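Local coordinates for protein 3-deoxy-manno-octulosonate cytidylyltransferase (Escherichia coli, PDB 1GQC) that catalyses the transfer of CMP from CTP to the eight-carbon sugar KDO, giving CMP-KDO and diphosphate, probably for lipopolysaccharide biosynthesis, at residues S75-L80 and Q184-L189. Residues are numbered along the deposited sequence; the frame is centred on the assembly and turned at random.
Sequences SGTDRL and QNYSQL. With CMK (cytidine 5'-monophosphate 3-deoxy-beta-D-gulo-oct-2-ulo-pyranosonic acid), chain D.
D78, on the first turn of helix 76-84, lies nearest S187 in the type I beta turn Y186-L189, their CA atoms 6.2 Å apart. The helix belongs to the nucleotide-binding part of this GT-A-like cytidylyltransferase fold, and the turn follows helix 180-184. S75 is the N-cap: its OG accepts from D78 N at 3.2 Å and donates to D78 OD2, which it meets from above the carboxylate plane. The other oxygen, D78 OD1, accepts a hydrogen bond from S187 OG at 3.0 Å on its anti side, 16° out of the carboxylate plane, and also forms a salt bridge with R204. A water bridges D78 O and S187 OG, giving the turn a second link to the helix. Replacing D78 by an alanine removes both carboxylate oxygens and would probably leave R204 short of a counter-charge and S187 OG without its acceptor. On the neighbouring flank, T77 CG2, anti to the T77 backbone N, sits over one face of the Y186 ring, a CH-pi contact 3.4 Å from the centroid, while T77 OG1 hydrogen-bonds to Y178 OH and E201 OE1. On another side of the helix, R79 reads the cytosine of the bound CMP-KDO: bent at chi3 (-51°), its chain brings the guanidinium edge to the base, where R79 NE donates to CMK O2C (2.7 Å) and R79 NH2 to CMK N3C (3.0 Å).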
loop_
_atom_site.group_PDB
_atom_site.type_symbol
_atom_site.label_atom_id
_atom_site.label_comp_id
_atom_site.label_asym_id
_atom_site.label_seq_id
_atom_site.Cartn_x
_atom_site.Cartn_y
_atom_site.Cartn_z
ATOM N N SER A 75 -5.609 -18.223 -10.819
ATOM C CA SER A 75 -6.306 -16.959 -11.084
ATOM C C SER A 75 -6.592 -16.702 -12.570
ATOM O O SER A 75 -6.119 -17.426 -13.447
ATOM C CB SER A 75 -5.500 -15.779 -10.533
ATOM O OG SER A 75 -4.332 -15.543 -11.306
ATOM N N GLY A 76 -7.376 -15.659 -12.834
ATOM C CA GLY A 76 -7.689 -15.292 -14.194
ATOM C C GLY A 76 -6.416 -14.880 -14.900
ATOM O O GLY A 76 -6.186 -15.288 -16.033
ATOM N N THR A 77 -5.579 -14.088 -14.237
ATOM C CA THR A 77 -4.326 -13.644 -14.834
ATOM C C THR A 77 -3.396 -14.813 -15.168
ATOM O O THR A 77 -2.682 -14.773 -16.187
ATOM C CB THR A 77 -3.588 -12.691 -13.918
ATOM O OG1 THR A 77 -4.426 -11.565 -13.636
ATOM C CG2 THR A 77 -2.305 -12.223 -14.566
ATOM N N ASP A 78 -3.381 -15.840 -14.314
ATOM C CA ASP A 78 -2.556 -17.017 -14.585
ATOM C C ASP A 78 -3.135 -17.671 -15.846
ATOM O O ASP A 78 -2.392 -18.084 -16.744
ATOM C CB ASP A 78 -2.586 -18.023 -13.411
ATOM C CG ASP A 78 -1.760 -17.563 -12.204
ATOM O OD1 ASP A 78 -0.545 -17.294 -12.382
ATOM O OD2 ASP A 78 -2.324 -17.480 -11.081
ATOM N N ARG A 79 -4.463 -17.738 -15.926
ATOM C CA ARG A 79 -5.117 -18.341 -17.079
ATOM C C ARG A 79 -4.781 -17.587 -18.370
ATOM O O ARG A 79 -4.620 -18.206 -19.419
ATOM C CB ARG A 79 -6.638 -18.383 -16.879
ATOM C CG ARG A 79 -7.411 -19.163 -17.980
ATOM C CD ARG A 79 -8.944 -19.195 -17.740
ATOM N NE ARG A 79 -9.301 -19.645 -16.393
ATOM C CZ ARG A 79 -9.018 -20.848 -15.913
ATOM N NH1 ARG A 79 -8.381 -21.732 -16.674
ATOM N NH2 ARG A 79 -9.338 -21.156 -14.671
ATOM N N LEU A 80 -4.674 -16.259 -18.299
ATOM C CA LEU A 80 -4.342 -15.468 -19.488
ATOM C C LEU A 80 -2.916 -15.735 -19.984
ATOM O O LEU A 80 -2.612 -15.567 -21.165
ATOM C CB LEU A 80 -4.498 -13.972 -19.202
ATOM C CG LEU A 80 -5.727 -13.271 -19.790
ATOM C CD1 LEU A 80 -6.992 -13.828 -19.178
ATOM C CD2 LEU A 80 -5.616 -11.788 -19.550
ATOM N N GLN A 184 4.331 -12.896 -19.538
ATOM C CA GLN A 184 5.361 -13.882 -19.838
ATOM C C GLN A 184 6.040 -14.395 -18.585
ATOM O O GLN A 184 6.591 -15.490 -18.582
ATOM C CB GLN A 184 6.408 -13.319 -20.807
ATOM C CG GLN A 184 5.918 -13.235 -22.231
ATOM C CD GLN A 184 6.986 -12.730 -23.189
ATOM O OE1 GLN A 184 7.642 -11.726 -22.930
ATOM N NE2 GLN A 184 7.154 -13.424 -24.309
ATOM N N ASN A 185 6.017 -13.612 -17.519
ATOM C CA ASN A 185 6.623 -14.099 -16.294
ATOM C C ASN A 185 5.798 -13.809 -15.060
ATOM O O ASN A 185 6.333 -13.573 -13.983
ATOM C CB ASN A 185 8.053 -13.569 -16.143
ATOM C CG ASN A 185 8.155 -12.098 -16.393
ATOM O OD1 ASN A 185 9.206 -11.606 -16.796
ATOM N ND2 ASN A 185 7.064 -11.376 -16.150
ATOM N N TYR A 186 4.481 -13.858 -15.214
ATOM C CA TYR A 186 3.599 -13.605 -14.099
ATOM C C TYR A 186 3.493 -14.852 -13.245
ATOM O O TYR A 186 3.351 -14.785 -12.019
ATOM C CB TYR A 186 2.213 -13.226 -14.593
ATOM C CG TYR A 186 1.223 -13.091 -13.473
ATOM C CD1 TYR A 186 1.219 -11.966 -12.658
ATOM C CD2 TYR A 186 0.273 -14.082 -13.236
ATOM C CE1 TYR A 186 0.281 -11.824 -11.639
ATOM C CE2 TYR A 186 -0.660 -13.952 -12.223
ATOM C CZ TYR A 186 -0.656 -12.815 -11.428
ATOM O OH TYR A 186 -1.610 -12.651 -10.444
ATOM N N SER A 187 3.535 -16.001 -13.908
ATOM C CA SER A 187 3.452 -17.261 -13.199
ATOM C C SER A 187 4.805 -17.683 -12.626
ATOM O O SER A 187 4.898 -18.725 -11.975
ATOM C CB SER A 187 2.868 -18.348 -14.104
ATOM O OG SER A 187 1.506 -18.062 -14.399
ATOM N N GLN A 188 5.846 -16.873 -12.850
ATOM C CA GLN A 188 7.175 -17.164 -12.284
ATOM C C GLN A 188 7.532 -16.097 -11.243
ATOM O O GLN A 188 8.698 -15.924 -10.879
ATOM C CB GLN A 188 8.285 -17.205 -13.361
ATOM C CG GLN A 188 8.164 -18.345 -14.362
ATOM C CD GLN A 188 6.944 -18.193 -15.294
ATOM O OE1 GLN A 188 6.862 -17.244 -16.070
ATOM N NE2 GLN A 188 6.001 -19.132 -15.212
ATOM N N LEU A 189 6.537 -15.358 -10.778
ATOM C CA LEU A 189 6.813 -14.341 -9.773
ATOM C C LEU A 189 6.749 -14.990 -8.400
ATOM O O LEU A 189 5.909 -15.865 -8.158
ATOM C CB LEU A 189 5.789 -13.204 -9.838
ATOM C CG LEU A 189 5.769 -12.292 -11.063
ATOM C CD1 LEU A 189 4.739 -11.172 -10.816
ATOM C CD2 LEU A 189 7.154 -11.709 -11.310
HETATM N N1C CMK D . -10.925 -17.100 -12.459
HETATM C C2C CMK D . -10.235 -18.023 -13.191
HETATM N N3C CMK D . -9.492 -19.076 -12.507
HETATM C C4C CMK D . -9.456 -19.179 -11.212
HETATM C C5C CMK D . -10.218 -18.162 -10.435
HETATM C C6C CMK D . -10.902 -17.188 -11.075
HETATM O O2C CMK D . -10.199 -18.020 -14.409
HETATM N N4C CMK D . -8.787 -20.122 -10.598
HETATM C "C1'" CMK D . -11.670 -16.024 -13.141
HETATM C "C2'" CMK D . -13.139 -15.854 -12.688
HETATM O "O2'" CMK D . -13.968 -16.842 -13.326
HETATM C "C3'" CMK D . -13.462 -14.405 -13.078
HETATM C "C4'" CMK D . -12.074 -13.721 -13.041
HETATM O "O4'" CMK D . -11.098 -14.746 -12.905
HETATM O "O3'" CMK D . -13.980 -14.311 -14.429
HETATM C "C5'" CMK D . -11.860 -12.726 -11.884
HETATM O "O5'" CMK D . -12.230 -13.257 -10.622
HETATM P PA CMK D . -13.117 -12.697 -9.424
HETATM O O1A CMK D . -14.571 -12.573 -9.772
HETATM O O2A CMK D . -12.985 -13.622 -8.257
HETATM O O6 CMK D . -11.277 -9.381 -8.480
HETATM C C2 CMK D . -11.536 -10.780 -8.164
HETATM O O2 CMK D . -12.586 -11.258 -9.002
HETATM C C3 CMK D . -10.231 -11.632 -8.343
HETATM C C4 CMK D . -9.095 -11.026 -7.472
HETATM O O4 CMK D . -7.916 -11.822 -7.638
HETATM C C5 CMK D . -8.860 -9.531 -7.919
HETATM C C6 CMK D . -10.209 -8.747 -7.700
HETATM C C7 CMK D . -10.077 -7.263 -8.120
HETATM C C1 CMK D . -12.191 -10.906 -6.760
HETATM O O1X CMK D . -13.337 -10.267 -6.598
HETATM O O1Y CMK D . -11.721 -11.556 -5.845
HETATM O O5 CMK D . -8.488 -9.460 -9.316
HETATM C C8 CMK D . -11.472 -6.611 -8.413
HETATM O O8 CMK D . -12.365 -6.914 -7.336
HETATM O O7 CMK D . -9.433 -6.551 -7.051
HETATM O O HOH W 1 -0.253 -19.641 -16.246
#